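Local coordinates for minor capsid protein (Cafeteriavirus-dependent mavirus, PDB 6G42), which assembles as a single jelly-roll protein into the penton of the virophage capsid, presumably occupying the fivefold vertices of the icosahedral shell, at residues R89-S94 and T111-T116; V205-D210 and S276-D281; Y215-S220 and D229-F234. All blocks are in the same frame, centred on the assembly; numbering follows the deposited sequence.

Contact 1: residues R89-S94 and T111-T116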
loop_
_atom_site.group_PDB
_atom_site.type_symbol
_atom_site.label_atom_id
_atom_site.label_comp_id
_atom_site.label_asym_id
_atom_site.label_seq_id
_atom_site.Cartn_x
_atom_site.Cartn_y
_atom_site.Cartn_z
ATOM N N ARG C 89 34.637 -17.938 -20.057
ATOM C CA ARG C 89 34.541 -19.092 -19.148
ATOM C C ARG C 89 33.134 -19.239 -18.564
ATOM O O ARG C 89 32.441 -18.246 -18.335
ATOM C CB ARG C 89 35.558 -18.960 -18.014
ATOM C CG ARG C 89 35.798 -20.257 -17.248
ATOM C CD ARG C 89 36.870 -20.109 -16.177
ATOM N NE ARG C 89 38.179 -19.764 -16.737
ATOM C CZ ARG C 89 39.292 -19.567 -16.029
ATOM N NH1 ARG C 89 39.291 -19.678 -14.701
ATOM N NH2 ARG C 89 40.421 -19.257 -16.659
ATOM N N GLU C 90 32.724 -20.485 -18.325
ATOM C CA GLU C 90 31.453 -20.774 -17.656
ATOM C C GLU C 90 31.586 -20.529 -16.162
ATOM O O GLU C 90 32.622 -20.826 -15.577
ATOM C CB GLU C 90 31.025 -22.232 -17.872
ATOM C CG GLU C 90 30.867 -22.654 -19.327
ATOM C CD GLU C 90 30.250 -24.038 -19.499
ATOM O OE1 GLU C 90 29.915 -24.707 -18.489
ATOM O OE2 GLU C 90 30.094 -24.465 -20.665
ATOM N N VAL C 91 30.531 -20.003 -15.548
ATOM C CA VAL C 91 30.492 -19.823 -14.096
ATOM C C VAL C 91 30.198 -21.188 -13.458
ATOM O O VAL C 91 29.199 -21.834 -13.788
ATOM C CB VAL C 91 29.449 -18.766 -13.661
ATOM C CG1 VAL C 91 29.444 -18.582 -12.142
ATOM C CG2 VAL C 91 29.732 -17.431 -14.338
ATOM N N ASP C 92 31.083 -21.611 -12.558
ATOM C CA ASP C 92 30.980 -22.904 -11.884
ATOM C C ASP C 92 30.453 -22.691 -10.465
ATOM O O ASP C 92 31.094 -22.026 -9.654
ATOM C CB ASP C 92 32.355 -23.594 -11.855
ATOM C CG ASP C 92 32.274 -25.090 -11.526
ATOM O OD1 ASP C 92 31.209 -25.585 -11.100
ATOM O OD2 ASP C 92 33.299 -25.785 -11.694
ATOM N N PHE C 93 29.280 -23.253 -10.184
ATOM C CA PHE C 93 28.652 -23.175 -8.857
ATOM C C PHE C 93 28.855 -24.437 -7.993
ATOM O O PHE C 93 28.420 -24.470 -6.837
ATOM C CB PHE C 93 27.153 -22.875 -9.011
ATOM C CG PHE C 93 26.861 -21.507 -9.578
ATOM C CD1 PHE C 93 26.837 -20.385 -8.753
ATOM C CD2 PHE C 93 26.602 -21.340 -10.934
ATOM C CE1 PHE C 93 26.562 -19.126 -9.268
ATOM C CE2 PHE C 93 26.328 -20.083 -11.454
ATOM C CZ PHE C 93 26.306 -18.974 -10.620
ATOM N N SER C 94 29.548 -25.444 -8.529
ATOM C CA SER C 94 29.702 -26.759 -7.873
ATOM C C SER C 94 30.256 -26.706 -6.443
ATOM O O SER C 94 29.849 -27.507 -5.595
ATOM C CB SER C 94 30.583 -27.676 -8.732
ATOM O OG SER C 94 31.821 -27.064 -9.047
ATOM N N THR C 111 29.930 -14.060 -5.248
ATOM C CA THR C 111 31.282 -14.619 -5.093
ATOM C C THR C 111 31.630 -15.579 -6.241
ATOM O O THR C 111 32.698 -15.463 -6.843
ATOM C CB THR C 111 31.435 -15.339 -3.732
ATOM O OG1 THR C 111 31.152 -14.421 -2.669
ATOM C CG2 THR C 111 32.855 -15.887 -3.536
ATOM N N ALA C 112 30.718 -16.500 -6.553
ATOM C CA ALA C 112 30.916 -17.475 -7.637
ATOM C C ALA C 112 31.196 -16.814 -8.989
ATOM O O ALA C 112 32.088 -17.237 -9.720
ATOM C CB ALA C 112 29.713 -18.398 -7.743
ATOM N N ILE C 113 30.430 -15.779 -9.311
ATOM C CA ILE C 113 30.640 -15.005 -10.537
ATOM C C ILE C 113 31.992 -14.280 -10.481
ATOM O O ILE C 113 32.666 -14.143 -11.502
ATOM C CB ILE C 113 29.468 -14.014 -10.783
ATOM C CG1 ILE C 113 28.190 -14.796 -11.137
ATOM C CG2 ILE C 113 29.784 -13.017 -11.901
ATOM C CD1 ILE C 113 26.901 -14.012 -10.991
ATOM N N ASN C 114 32.374 -13.831 -9.286
ATOM C CA ASN C 114 33.637 -13.116 -9.068
ATOM C C ASN C 114 34.877 -13.983 -9.281
ATOM O O ASN C 114 35.819 -13.559 -9.946
ATOM C CB ASN C 114 33.676 -12.521 -7.652
ATOM C CG ASN C 114 34.704 -11.411 -7.509
ATOM O OD1 ASN C 114 34.943 -10.645 -8.442
ATOM N ND2 ASN C 114 35.315 -11.314 -6.334
ATOM N N GLU C 115 34.873 -15.184 -8.703
ATOM C CA GLU C 115 35.997 -16.127 -8.832
ATOM C C GLU C 115 36.198 -16.621 -10.272
ATOM O O GLU C 115 37.333 -16.853 -10.696
ATOM C CB GLU C 115 35.814 -17.318 -7.882
ATOM C CG GLU C 115 35.957 -16.956 -6.409
ATOM C CD GLU C 115 35.661 -18.114 -5.464
ATOM O OE1 GLU C 115 35.231 -19.194 -5.923
ATOM O OE2 GLU C 115 35.855 -17.939 -4.242
ATOM N N THR C 116 35.096 -16.787 -11.002
ATOM C CA THR C 116 35.130 -17.058 -12.447
ATOM C C THR C 116 35.820 -15.915 -13.196
ATOM O O THR C 116 36.649 -16.145 -14.076
ATOM C CB THR C 116 33.707 -17.223 -13.015
ATOM O OG1 THR C 116 32.975 -18.144 -12.204
ATOM C CG2 THR C 116 33.735 -17.735 -14.457
#
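Ala112 meets Phe93 where the helical segment 111-116 begins its contact with the chain leaving a strand end. The methyl CB of Ala112 lies 3.6 Å from Phe93 CE1 and is equally near CD1, touching the CD1-CE1 part of the ring obliquely. The carbonyl of the same residue faces Val91, whose CG1 comes within 3.8 Å of Ala112 O. Ile113 turns its CG1 to that same branch, CG1 to CG1 at 4.1 Å. Val91 CG1 stands anti to its backbone N (chi1 -179°), the setting that brings this methyl to Ala112, Ile113 and Thr116 together.

Thr116, one turn on, is the most extensively covered residue. Its side chain crosses that of Val91 at about a right angle, OG1 lying 3.6 Å from Val91 CG1, while CG2 reaches back to Glu90 O at 3.5 Å. The hydroxyl donates to Ala112 O at 2.8 Å, with the donor tilted 23° from the carbonyl plane, so the polar end of Thr116 is satisfied inside the helix and the contact itself is mainly apolar. Beyond Val91 the chain folds into an Asx turn: Asp92 OD1 accepts Ser94 N, and Ser94 OG as well, both from the same face above the carboxylate plane.

Phe93 also meets the ring of Phe66 and packs on Pro68 and Met103, and Phe96 lies against Ala112. Helix 106-120 packs against the exit of strand 84-90, outermost of its sheet within the chain and paired with strand 74-79 through Arg89 and Val75, and also against strand 132-136, whose Phe133 meets Ile113.

Contact 2: residues V205-D210 and S276-D281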
loop_
_atom_site.group_PDB
_atom_site.type_symbol
_atom_site.label_atom_id
_atom_site.label_comp_id
_atom_site.label_asym_id
_atom_site.label_seq_id
_atom_site.Cartn_x
_atom_site.Cartn_y
_atom_site.Cartn_z
ATOM N N VAL C 205 2.253 -25.190 -2.481
ATOM C CA VAL C 205 0.953 -25.822 -2.650
ATOM C C VAL C 205 0.664 -26.708 -1.447
ATOM O O VAL C 205 1.581 -27.273 -0.857
ATOM C CB VAL C 205 0.965 -26.687 -3.933
ATOM C CG1 VAL C 205 -0.228 -27.633 -4.008
ATOM C CG2 VAL C 205 1.013 -25.804 -5.172
ATOM N N ILE C 206 -0.617 -26.813 -1.096
ATOM C CA ILE C 206 -1.125 -27.850 -0.190
ATOM C C ILE C 206 -1.829 -28.910 -1.042
ATOM O O ILE C 206 -2.763 -28.582 -1.780
ATOM C CB ILE C 206 -2.126 -27.281 0.837
ATOM C CG1 ILE C 206 -1.424 -26.277 1.755
ATOM C CG2 ILE C 206 -2.752 -28.405 1.663
ATOM C CD1 ILE C 206 -2.349 -25.507 2.677
ATOM N N GLU C 207 -1.381 -30.164 -0.925
ATOM C CA GLU C 207 -1.985 -31.313 -1.635
ATOM C C GLU C 207 -2.392 -32.456 -0.693
ATOM O O GLU C 207 -1.976 -32.502 0.471
ATOM C CB GLU C 207 -1.068 -31.820 -2.766
ATOM C CG GLU C 207 0.392 -32.066 -2.405
ATOM C CD GLU C 207 1.263 -32.393 -3.615
ATOM O OE1 GLU C 207 1.005 -31.881 -4.729
ATOM O OE2 GLU C 207 2.232 -33.158 -3.456
ATOM N N SER C 208 -3.223 -33.356 -1.223
ATOM C CA SER C 208 -3.778 -34.487 -0.476
ATOM C C SER C 208 -3.920 -35.714 -1.368
ATOM O O SER C 208 -4.498 -35.625 -2.450
ATOM C CB SER C 208 -5.153 -34.126 0.081
ATOM O OG SER C 208 -5.722 -35.220 0.783
ATOM N N ASN C 209 -3.413 -36.854 -0.904
ATOM C CA ASN C 209 -3.557 -38.130 -1.639
ATOM C C ASN C 209 -4.901 -38.854 -1.417
ATOM O O ASN C 209 -5.289 -39.673 -2.249
ATOM C CB ASN C 209 -2.368 -39.084 -1.388
ATOM C CG ASN C 209 -2.089 -39.334 0.090
ATOM O OD1 ASN C 209 -2.953 -39.145 0.946
ATOM N ND2 ASN C 209 -0.865 -39.757 0.393
ATOM N N ASP C 210 -5.601 -38.552 -0.320
ATOM C CA ASP C 210 -6.841 -39.278 0.049
ATOM C C ASP C 210 -8.098 -38.442 0.420
ATOM O O ASP C 210 -9.099 -39.007 0.879
ATOM C CB ASP C 210 -6.527 -40.272 1.175
ATOM C CG ASP C 210 -6.065 -39.593 2.458
ATOM O OD1 ASP C 210 -5.731 -38.384 2.427
ATOM O OD2 ASP C 210 -6.029 -40.282 3.503
ATOM N N SER C 276 -0.313 -32.233 2.926
ATOM C CA SER C 276 1.124 -31.961 2.901
ATOM C C SER C 276 1.446 -30.739 2.057
ATOM O O SER C 276 0.727 -30.426 1.111
ATOM C CB SER C 276 1.912 -33.180 2.403
ATOM O OG SER C 276 1.278 -33.781 1.298
ATOM N N PHE C 277 2.542 -30.070 2.418
ATOM C CA PHE C 277 3.027 -28.867 1.739
ATOM C C PHE C 277 4.158 -29.205 0.759
ATOM O O PHE C 277 5.112 -29.906 1.105
ATOM C CB PHE C 277 3.500 -27.829 2.767
ATOM C CG PHE C 277 2.375 -27.120 3.479
ATOM C CD1 PHE C 277 1.663 -27.753 4.500
ATOM C CD2 PHE C 277 2.021 -25.822 3.128
ATOM C CE1 PHE C 277 0.624 -27.102 5.152
ATOM C CE2 PHE C 277 0.986 -25.166 3.780
ATOM C CZ PHE C 277 0.288 -25.801 4.793
ATOM N N THR C 278 4.042 -28.681 -0.455
ATOM C CA THR C 278 4.951 -28.994 -1.549
ATOM C C THR C 278 5.353 -27.708 -2.255
ATOM O O THR C 278 4.514 -26.836 -2.486
ATOM C CB THR C 278 4.264 -29.902 -2.580
ATOM O OG1 THR C 278 3.579 -30.971 -1.916
ATOM C CG2 THR C 278 5.278 -30.488 -3.529
ATOM N N ILE C 279 6.632 -27.616 -2.609
ATOM C CA ILE C 279 7.188 -26.462 -3.296
ATOM C C ILE C 279 7.375 -26.836 -4.763
ATOM O O ILE C 279 7.994 -27.854 -5.060
ATOM C CB ILE C 279 8.561 -26.054 -2.701
ATOM C CG1 ILE C 279 8.460 -25.805 -1.192
ATOM C CG2 ILE C 279 9.103 -24.794 -3.376
ATOM C CD1 ILE C 279 9.793 -25.883 -0.472
ATOM N N TYR C 280 6.851 -26.007 -5.666
ATOM C CA TYR C 280 7.117 -26.120 -7.113
ATOM C C TYR C 280 8.141 -25.079 -7.537
ATOM O O TYR C 280 7.955 -23.898 -7.265
ATOM C CB TYR C 280 5.832 -25.918 -7.921
ATOM C CG TYR C 280 4.965 -27.145 -7.955
ATOM C CD1 TYR C 280 4.150 -27.473 -6.876
ATOM C CD2 TYR C 280 4.979 -27.998 -9.052
ATOM C CE1 TYR C 280 3.362 -28.612 -6.893
ATOM C CE2 TYR C 280 4.199 -29.142 -9.081
ATOM C CZ TYR C 280 3.388 -29.446 -8.002
ATOM O OH TYR C 280 2.608 -30.582 -8.035
ATOM N N ASP C 281 9.212 -25.517 -8.197
ATOM C CA ASP C 281 10.177 -24.596 -8.801
ATOM C C ASP C 281 9.689 -24.129 -10.181
ATOM O O ASP C 281 8.703 -24.649 -10.708
ATOM C CB ASP C 281 11.565 -25.248 -8.917
ATOM C CG ASP C 281 12.284 -25.387 -7.570
ATOM O OD1 ASP C 281 11.671 -25.144 -6.510
ATOM O OD2 ASP C 281 13.482 -25.752 -7.574
#
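Ile206 and Phe277 lie side by side and point the same way, a non-hydrogen-bonded pair of neighbouring antiparallel strands in one sheet of the jelly-roll. Ile206 CG1 sits over one face of the Phe277 ring, 3.6 Å from its centroid and offset toward the rim, a CH-pi contact. CG1 lies anti to the carbonyl carbon (chi1 -64°), which sets it over the ring, while Ile206 CD1 continues to the CE2-CZ rim, 3.4 Å from Phe277 CZ. Together the two side chains face strand 49-62 of the other sheet, with Val53 and Phe56 against Ile206 and Leu58 against Phe277, so they belong to the core between the sheets.

The other face carries Val205, Glu207, Ser276 and Thr278, whose pairs, Val205 with Thr278 and Glu207 with Ser276, are hydrogen-bonded. Each pair is joined by two main-chain bonds; Val205 N to Thr278 O, at 2.8 Å, is one of the four. Val205 CG2 rests obliquely on the Tyr280 ring, 3.9 Å from CD1. Glu207 crosses Thr278 at about a right angle, its chain extended beyond CG, and its carboxylate plane stands 83° from the Tyr280 ring. The Glu207 carboxylate has a long, weak ion pair with Lys286, which also packs on Thr278 and Tyr280. Within the strand pair, the carboxylate is reached by the hydroxyl of Thr278, whose OG1 donates weakly to Glu207 OE2 at 3.0 Å.

Contact 3: residues Y215-S220 and D229-F234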
loop_
_atom_site.group_PDB
_atom_site.type_symbol
_atom_site.label_atom_id
_atom_site.label_comp_id
_atom_site.label_asym_id
_atom_site.label_seq_id
_atom_site.Cartn_x
_atom_site.Cartn_y
_atom_site.Cartn_z
ATOM N N TYR C 215 -10.098 -32.854 -8.760
ATOM C CA TYR C 215 -8.721 -32.674 -9.203
ATOM C C TYR C 215 -8.666 -31.466 -10.125
ATOM O O TYR C 215 -9.655 -31.129 -10.759
ATOM C CB TYR C 215 -8.234 -33.909 -9.976
ATOM C CG TYR C 215 -7.954 -35.161 -9.146
ATOM C CD1 TYR C 215 -8.963 -35.777 -8.389
ATOM C CD2 TYR C 215 -6.684 -35.758 -9.150
ATOM C CE1 TYR C 215 -8.710 -36.926 -7.648
ATOM C CE2 TYR C 215 -6.425 -36.909 -8.411
ATOM C CZ TYR C 215 -7.440 -37.488 -7.662
ATOM O OH TYR C 215 -7.192 -38.626 -6.927
ATOM N N GLU C 216 -7.509 -30.817 -10.189
ATOM C CA GLU C 216 -7.243 -29.792 -11.203
ATOM C C GLU C 216 -6.695 -30.486 -12.449
ATOM O O GLU C 216 -6.051 -31.530 -12.344
ATOM C CB GLU C 216 -6.237 -28.741 -10.702
ATOM C CG GLU C 216 -6.672 -27.950 -9.462
ATOM C CD GLU C 216 -5.899 -26.643 -9.269
ATOM O OE1 GLU C 216 -4.792 -26.494 -9.821
ATOM O OE2 GLU C 216 -6.389 -25.747 -8.553
ATOM N N LEU C 217 -6.947 -29.901 -13.618
ATOM C CA LEU C 217 -6.512 -30.474 -14.900
ATOM C C LEU C 217 -5.119 -29.965 -15.243
ATOM O O LEU C 217 -4.897 -28.758 -15.234
ATOM C CB LEU C 217 -7.494 -30.113 -16.024
ATOM C CG LEU C 217 -8.987 -30.382 -15.783
ATOM C CD1 LEU C 217 -9.776 -30.064 -17.046
ATOM C CD2 LEU C 217 -9.260 -31.811 -15.335
ATOM N N LEU C 218 -4.205 -30.887 -15.561
ATOM C CA LEU C 218 -2.771 -30.589 -15.763
ATOM C C LEU C 218 -2.310 -30.853 -17.205
ATOM O O LEU C 218 -2.957 -31.608 -17.925
ATOM C CB LEU C 218 -1.923 -31.427 -14.795
ATOM C CG LEU C 218 -1.831 -30.968 -13.336
ATOM C CD1 LEU C 218 -1.163 -32.040 -12.489
ATOM C CD2 LEU C 218 -1.076 -29.656 -13.204
ATOM N N PRO C 219 -1.175 -30.247 -17.619
ATOM C CA PRO C 219 -0.649 -30.470 -18.969
ATOM C C PRO C 219 0.057 -31.823 -19.125
ATOM O O PRO C 219 0.155 -32.590 -18.165
ATOM C CB PRO C 219 0.334 -29.307 -19.152
ATOM C CG PRO C 219 0.831 -29.031 -17.782
ATOM C CD PRO C 219 -0.336 -29.291 -16.866
ATOM N N SER C 220 0.547 -32.091 -20.334
ATOM C CA SER C 220 1.095 -33.400 -20.699
ATOM C C SER C 220 2.439 -33.702 -20.046
ATOM O O SER C 220 3.302 -32.828 -19.939
ATOM C CB SER C 220 1.228 -33.518 -22.221
ATOM O OG SER C 220 1.342 -34.869 -22.624
ATOM N N ASP C 229 -4.433 -36.363 -20.251
ATOM C CA ASP C 229 -5.492 -36.524 -19.250
ATOM C C ASP C 229 -4.880 -36.487 -17.838
ATOM O O ASP C 229 -5.406 -37.096 -16.902
ATOM C CB ASP C 229 -6.283 -37.822 -19.498
ATOM C CG ASP C 229 -5.434 -39.084 -19.348
ATOM O OD1 ASP C 229 -4.200 -39.027 -19.550
ATOM O OD2 ASP C 229 -6.015 -40.146 -19.030
ATOM N N ASN C 230 -3.776 -35.750 -17.700
ATOM C CA ASN C 230 -3.050 -35.636 -16.440
ATOM C C ASN C 230 -3.860 -34.778 -15.465
ATOM O O ASN C 230 -4.435 -33.758 -15.857
ATOM C CB ASN C 230 -1.662 -35.028 -16.679
ATOM C CG ASN C 230 -0.732 -35.157 -15.472
ATOM O OD1 ASN C 230 -1.077 -35.753 -14.448
ATOM N ND2 ASN C 230 0.462 -34.589 -15.594
ATOM N N THR C 231 -3.917 -35.218 -14.209
ATOM C CA THR C 231 -4.674 -34.537 -13.154
ATOM C C THR C 231 -3.869 -34.471 -11.859
ATOM O O THR C 231 -2.833 -35.119 -11.723
ATOM C CB THR C 231 -6.032 -35.226 -12.876
ATOM O OG1 THR C 231 -5.823 -36.563 -12.410
ATOM C CG2 THR C 231 -6.901 -35.257 -14.124
ATOM N N GLY C 232 -4.350 -33.665 -10.918
ATOM C CA GLY C 232 -3.717 -33.526 -9.608
ATOM C C GLY C 232 -4.592 -32.824 -8.583
ATOM O O GLY C 232 -5.413 -31.975 -8.931
ATOM N N VAL C 233 -4.398 -33.184 -7.315
ATOM C CA VAL C 233 -5.123 -32.595 -6.189
ATOM C C VAL C 233 -4.299 -31.439 -5.634
ATOM O O VAL C 233 -3.191 -31.641 -5.135
ATOM C CB VAL C 233 -5.384 -33.629 -5.078
ATOM C CG1 VAL C 233 -6.103 -32.992 -3.896
ATOM C CG2 VAL C 233 -6.201 -34.793 -5.626
ATOM N N PHE C 234 -4.850 -30.235 -5.758
ATOM C CA PHE C 234 -4.226 -28.998 -5.301
ATOM C C PHE C 234 -5.300 -28.257 -4.505
ATOM O O PHE C 234 -6.338 -27.908 -5.066
ATOM C CB PHE C 234 -3.796 -28.133 -6.495
ATOM C CG PHE C 234 -2.606 -28.659 -7.266
ATOM C CD1 PHE C 234 -2.675 -29.849 -7.979
ATOM C CD2 PHE C 234 -1.425 -27.923 -7.335
ATOM C CE1 PHE C 234 -1.587 -30.318 -8.703
ATOM C CE2 PHE C 234 -0.331 -28.387 -8.059
ATOM C CZ PHE C 234 -0.413 -29.585 -8.745
#
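The ring of Tyr215 is overlapped by Val233, whose CG2 sits over the centre of one face, 3.5 Å from the centroid and 12° off the normal, in a CH-pi contact. Gly232 N lies at the ring's edge, in its plane, and Thr231 OG1 approaches obliquely. Glu216 and Gly232 form a hydrogen-bonded antiparallel pair, with Glu216 N to Gly232 O at 2.7 Å.

Further along, Leu218 N bonds to Asn230 O at 2.9 Å from above the carbonyl plane, while Leu218 CD1 rests 3.6 Å from Thr231 O. With CG anti to the backbone N (chi1 -167°), the Asn230 amide is set beside Pro219, and ND2 donates to Pro219 O at 3.3 Å. Glu216 crosses Phe234 at about a right angle and touches its CB end, Glu216 CD lying 3.8 Å from Phe234 CB.

The Glu216 carboxylate turns to a second subunit, where OE2 forms a salt bridge with Lys300 and OE1 accepts a hydrogen bond from Asn12. Arg38 of that subunit binds Leu218 O and Asn230 O, and the Leu217 backbone hydrogen-bonds to that subunit too. The whole is an antiparallel beta hairpin with a long loop, projecting from the jelly-roll against this second subunit of the five-chain assembly.

Contact 1 comes first in the chain, on one side of its centre; contacts 2 and 3 lie together on the other, with both segments of contact 3 falling between those of contact 2. Contact 1 belongs to a separate lobe of sheet and helix, inserted after strand 49-62, its centre about 34 Å from that of contact 2 and about 39 Å from that of contact 3. Contacts 2 and 3, about 13 Å between centres, touch: Val205 CG1 meets Phe234 CD2 at 3.5 Å. Between strand 201-207 and strand 236-239 beside it, the chain makes the hairpin of contact 3. The jelly-roll sheet is thereby coupled directly to a subunit interface, whereas contact 1 touches no other subunit.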